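Local coordinates for farnesyl diphosphate synthase (Rhodobacter capsulatus, PDB 3M0G), which probably condenses farnesyl diphosphate with isopentenyl diphosphate to make geranylgeranyl diphosphate, a magnesium-dependent step toward carotenoids and diterpenes, at residues 42-56 with 270-283. Residues are numbered along the deposited sequence; the frame is centred on the assembly and turned at random.
Sequences KRLRAFLAIESAAIH and YGEAASTLRACARY. Unlike the reference sequence in segment 270-283: Ser275 (reference Ala).
The rings of His56 and Tyr270 meet at an oblique angle, their planes turned 78° apart and their centroids separated by 5.4 Å. The Tyr270 hydroxyl lies at the imidazole edge, near its plane, with OH 3.5 Å from His56 CE1. Two further partners sit in that plane: Ser52 O, which accepts a nearly straight bond from His56 ND1 (3.0 Å, 172° at the hydrogen), and a water that links His56 NE2 to Tyr270 OH. Both ring nitrogens are thus engaged, and rotation of the imidazole is restrained. Ile55 CG2, anti to the backbone N, reaches Tyr270 CD1 obliquely to the ring. Replacing Tyr270 with an alanine would probably cost the water its phenolic partner and leave the Ile55 methyl and the imidazole edge without the ring they pack against.

Farther along, Thr276 CG2 and Cys280 CB come up obliquely to the Phe47 ring, each 4.0 Å from the nearest ring carbon, CZ and CE2 respectively. Cys280 SG makes a sulfur-aromatic contact with this ring, lying obliquely to it, and also meets Leu44 CD1 at 3.5 Å. Leu277 CD2 touches both Leu48 CD2 and Glu51 CB, the latter at 3.6 Å. The Glu51 carboxylate has its salt bridge with Arg6 of helix 3-23, and no direct hydrogen bond joins the two segments.

Helices 44-55 and 275-283 run nearly antiparallel, at 155° with axes 10.1 Å apart, and helix 199-219 also packs on Leu48 and Leu277, through Tyr204 and Leu201. Such largely apolar packing between an early helix and the C-terminal one belongs to the all-helical isoprenoid synthase fold of the FPP/GGPP synthase family.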
# COMPACT_ATOMS: atom_id res chain seq x y z
N LYS B 42 -14.43 -15.79 5.53
CA LYS B 42 -14.90 -16.01 6.89
C LYS B 42 -14.77 -14.75 7.76
O LYS B 42 -15.42 -14.64 8.81
CB LYS B 42 -14.20 -17.22 7.53
CG LYS B 42 -12.81 -16.93 8.06
CD LYS B 42 -11.95 -18.17 8.27
CE LYS B 42 -10.66 -17.75 8.97
NZ LYS B 42 -9.44 -18.35 8.40
N ARG B 43 -13.95 -13.81 7.30
CA ARG B 43 -13.80 -12.49 7.93
C ARG B 43 -13.14 -12.54 9.32
O ARG B 43 -13.48 -11.74 10.19
CB ARG B 43 -15.18 -11.75 8.01
CG ARG B 43 -15.95 -11.58 6.69
CD ARG B 43 -15.14 -10.87 5.56
NE ARG B 43 -15.98 -10.29 4.51
CZ ARG B 43 -15.53 -9.64 3.43
NH1 ARG B 43 -14.23 -9.45 3.23
NH2 ARG B 43 -16.39 -9.16 2.53
N LEU B 44 -12.20 -13.48 9.53
CA LEU B 44 -11.50 -13.62 10.84
C LEU B 44 -10.89 -12.30 11.33
O LEU B 44 -11.07 -11.91 12.47
CB LEU B 44 -10.41 -14.71 10.81
CG LEU B 44 -9.49 -14.89 12.04
CD1 LEU B 44 -10.28 -15.18 13.31
CD2 LEU B 44 -8.43 -15.97 11.81
N ARG B 45 -10.19 -11.62 10.44
CA ARG B 45 -9.44 -10.42 10.81
C ARG B 45 -10.37 -9.27 11.17
O ARG B 45 -10.22 -8.64 12.22
CB ARG B 45 -8.46 -10.09 9.69
CG ARG B 45 -7.41 -11.19 9.55
CD ARG B 45 -6.66 -11.12 8.21
NE ARG B 45 -5.80 -12.28 8.04
CZ ARG B 45 -6.22 -13.49 7.63
NH1 ARG B 45 -7.50 -13.71 7.36
NH2 ARG B 45 -5.35 -14.48 7.51
N ALA B 46 -11.37 -9.05 10.31
CA ALA B 46 -12.41 -8.06 10.55
C ALA B 46 -13.09 -8.37 11.89
O ALA B 46 -13.43 -7.46 12.65
CB ALA B 46 -13.40 -8.09 9.43
N PHE B 47 -13.23 -9.66 12.19
CA PHE B 47 -13.86 -10.08 13.43
C PHE B 47 -12.99 -9.70 14.62
O PHE B 47 -13.46 -9.11 15.58
CB PHE B 47 -14.16 -11.58 13.38
CG PHE B 47 -14.81 -12.12 14.61
CD1 PHE B 47 -16.19 -12.08 14.77
CD2 PHE B 47 -14.03 -12.69 15.62
CE1 PHE B 47 -16.80 -12.59 15.92
CE2 PHE B 47 -14.63 -13.21 16.77
CZ PHE B 47 -16.01 -13.16 16.92
N LEU B 48 -11.69 -9.98 14.54
CA LEU B 48 -10.73 -9.63 15.59
C LEU B 48 -10.58 -8.13 15.88
O LEU B 48 -10.35 -7.73 17.03
CB LEU B 48 -9.35 -10.20 15.24
CG LEU B 48 -9.12 -11.71 15.35
CD1 LEU B 48 -7.72 -12.00 14.83
CD2 LEU B 48 -9.24 -12.17 16.77
N ALA B 49 -10.75 -7.32 14.84
CA ALA B 49 -10.69 -5.87 14.97
C ALA B 49 -11.91 -5.41 15.73
O ALA B 49 -11.81 -4.68 16.72
CB ALA B 49 -10.66 -5.21 13.58
N ILE B 50 -13.08 -5.85 15.27
CA ILE B 50 -14.35 -5.46 15.89
C ILE B 50 -14.49 -5.97 17.33
O ILE B 50 -15.11 -5.31 18.20
CB ILE B 50 -15.55 -5.94 15.04
CG1 ILE B 50 -15.63 -5.11 13.75
CG2 ILE B 50 -16.87 -5.82 15.84
CD1 ILE B 50 -16.45 -5.74 12.60
N GLU B 51 -13.97 -7.18 17.55
CA GLU B 51 -14.09 -7.81 18.84
C GLU B 51 -13.14 -7.19 19.85
O GLU B 51 -13.47 -7.04 21.01
CB GLU B 51 -13.87 -9.31 18.73
CG GLU B 51 -14.93 -10.04 17.90
CD GLU B 51 -16.35 -9.68 18.27
OE1 GLU B 51 -16.82 -10.09 19.37
OE2 GLU B 51 -17.02 -9.00 17.46
N SER B 52 -11.96 -6.80 19.38
CA SER B 52 -10.97 -6.19 20.26
C SER B 52 -11.35 -4.75 20.55
O SER B 52 -10.98 -4.22 21.59
CB SER B 52 -9.57 -6.29 19.66
OG SER B 52 -9.47 -5.59 18.43
N ALA B 53 -12.09 -4.11 19.63
CA ALA B 53 -12.63 -2.77 19.88
C ALA B 53 -13.71 -2.85 20.94
O ALA B 53 -13.72 -2.06 21.89
CB ALA B 53 -13.19 -2.16 18.59
N ALA B 54 -14.59 -3.85 20.80
CA ALA B 54 -15.66 -4.09 21.76
C ALA B 54 -15.17 -4.21 23.21
O ALA B 54 -15.80 -3.69 24.13
CB ALA B 54 -16.44 -5.33 21.36
N ILE B 55 -14.08 -4.94 23.41
CA ILE B 55 -13.48 -5.12 24.75
C ILE B 55 -13.10 -3.79 25.38
O ILE B 55 -13.10 -3.64 26.61
CB ILE B 55 -12.21 -6.01 24.70
CG1 ILE B 55 -12.54 -7.43 24.26
CG2 ILE B 55 -11.54 -6.06 26.07
CD1 ILE B 55 -11.31 -8.22 23.88
N HIS B 56 -12.79 -2.82 24.53
CA HIS B 56 -12.45 -1.47 24.97
C HIS B 56 -13.65 -0.53 24.89
O HIS B 56 -13.50 0.71 24.89
CB HIS B 56 -11.25 -0.96 24.16
CG HIS B 56 -9.99 -1.69 24.47
ND1 HIS B 56 -9.63 -2.87 23.84
CD2 HIS B 56 -9.00 -1.44 25.36
CE1 HIS B 56 -8.48 -3.30 24.32
NE2 HIS B 56 -8.08 -2.46 25.25
N TYR B 270 -8.44 -8.74 30.95
CA TYR B 270 -9.79 -8.35 30.57
C TYR B 270 -10.93 -9.11 31.28
O TYR B 270 -12.10 -8.78 31.10
CB TYR B 270 -9.98 -8.45 29.06
CG TYR B 270 -8.99 -7.65 28.23
CD1 TYR B 270 -9.03 -6.26 28.20
CD2 TYR B 270 -8.02 -8.30 27.47
CE1 TYR B 270 -8.13 -5.53 27.43
CE2 TYR B 270 -7.10 -7.58 26.70
CZ TYR B 270 -7.17 -6.19 26.69
OH TYR B 270 -6.28 -5.48 25.92
N GLY B 271 -10.58 -10.12 32.07
CA GLY B 271 -11.58 -10.88 32.84
C GLY B 271 -12.58 -11.63 31.98
O GLY B 271 -12.20 -12.36 31.07
N GLU B 272 -13.87 -11.47 32.29
CA GLU B 272 -14.93 -12.17 31.56
C GLU B 272 -15.24 -11.58 30.17
O GLU B 272 -15.85 -12.24 29.33
CB GLU B 272 -16.21 -12.29 32.39
CG GLU B 272 -16.10 -13.22 33.60
CD GLU B 272 -15.84 -14.68 33.23
OE1 GLU B 272 -16.15 -15.11 32.09
OE2 GLU B 272 -15.32 -15.42 34.11
N ALA B 273 -14.81 -10.34 29.95
CA ALA B 273 -15.00 -9.69 28.65
C ALA B 273 -14.16 -10.32 27.52
O ALA B 273 -14.46 -10.12 26.33
CB ALA B 273 -14.73 -8.20 28.76
N ALA B 274 -13.14 -11.09 27.88
CA ALA B 274 -12.29 -11.77 26.89
C ALA B 274 -12.89 -13.07 26.31
O ALA B 274 -12.30 -13.69 25.41
CB ALA B 274 -10.91 -12.04 27.47
N SER B 275 -14.06 -13.47 26.80
CA SER B 275 -14.63 -14.79 26.47
C SER B 275 -14.92 -14.99 24.98
O SER B 275 -14.71 -16.07 24.45
CB SER B 275 -15.88 -15.06 27.32
OG SER B 275 -16.85 -14.06 27.11
N THR B 276 -15.37 -13.95 24.29
CA THR B 276 -15.60 -14.06 22.85
C THR B 276 -14.27 -14.24 22.09
O THR B 276 -14.18 -15.07 21.19
CB THR B 276 -16.43 -12.88 22.31
OG1 THR B 276 -17.68 -12.84 22.99
CG2 THR B 276 -16.70 -13.03 20.81
N LEU B 277 -13.23 -13.51 22.48
CA LEU B 277 -11.89 -13.73 21.89
C LEU B 277 -11.25 -15.07 22.26
O LEU B 277 -10.52 -15.65 21.46
CB LEU B 277 -10.93 -12.59 22.23
CG LEU B 277 -11.13 -11.24 21.53
CD1 LEU B 277 -10.02 -10.28 21.88
CD2 LEU B 277 -11.20 -11.42 20.04
N ARG B 278 -11.48 -15.54 23.49
CA ARG B 278 -11.04 -16.87 23.90
C ARG B 278 -11.71 -17.95 23.04
O ARG B 278 -11.06 -18.88 22.60
CB ARG B 278 -11.26 -17.11 25.41
CG ARG B 278 -10.30 -16.29 26.28
CD ARG B 278 -10.56 -16.41 27.79
NE ARG B 278 -9.33 -16.14 28.54
CZ ARG B 278 -9.27 -15.80 29.83
NH1 ARG B 278 -10.37 -15.68 30.55
NH2 ARG B 278 -8.08 -15.58 30.38
N ALA B 279 -13.00 -17.79 22.77
CA ALA B 279 -13.74 -18.75 21.92
C ALA B 279 -13.23 -18.75 20.47
O ALA B 279 -13.12 -19.81 19.84
CB ALA B 279 -15.25 -18.50 21.99
N CYS B 280 -12.88 -17.57 19.97
CA CYS B 280 -12.34 -17.46 18.62
C CYS B 280 -11.03 -18.23 18.47
O CYS B 280 -10.81 -18.88 17.45
CB CYS B 280 -12.14 -15.99 18.23
SG CYS B 280 -11.54 -15.80 16.54
N ALA B 281 -10.16 -18.14 19.47
CA ALA B 281 -8.87 -18.85 19.44
C ALA B 281 -9.09 -20.36 19.38
O ALA B 281 -8.38 -21.08 18.68
CB ALA B 281 -8.02 -18.48 20.65
N ARG B 282 -10.08 -20.82 20.13
CA ARG B 282 -10.43 -22.23 20.18
C ARG B 282 -11.03 -22.67 18.85
O ARG B 282 -10.74 -23.76 18.35
CB ARG B 282 -11.43 -22.48 21.32
CG ARG B 282 -10.85 -22.29 22.69
CD ARG B 282 -11.66 -22.99 23.74
NE ARG B 282 -13.00 -22.43 23.89
CZ ARG B 282 -13.30 -21.34 24.59
NH1 ARG B 282 -12.34 -20.65 25.20
NH2 ARG B 282 -14.57 -20.94 24.68
N TYR B 283 -11.88 -21.81 18.28
CA TYR B 283 -12.46 -22.04 16.95
C TYR B 283 -11.38 -22.20 15.86
O TYR B 283 -11.53 -23.05 14.98
CB TYR B 283 -13.43 -20.90 16.63
CG TYR B 283 -13.67 -20.58 15.16
CD1 TYR B 283 -13.04 -19.49 14.56
CD2 TYR B 283 -14.54 -21.34 14.38
CE1 TYR B 283 -13.26 -19.17 13.22
CE2 TYR B 283 -14.77 -21.04 13.04
CZ TYR B 283 -14.13 -19.95 12.47
OH TYR B 283 -14.35 -19.64 11.14
O HOH W 1 -5.78 -2.83 26.85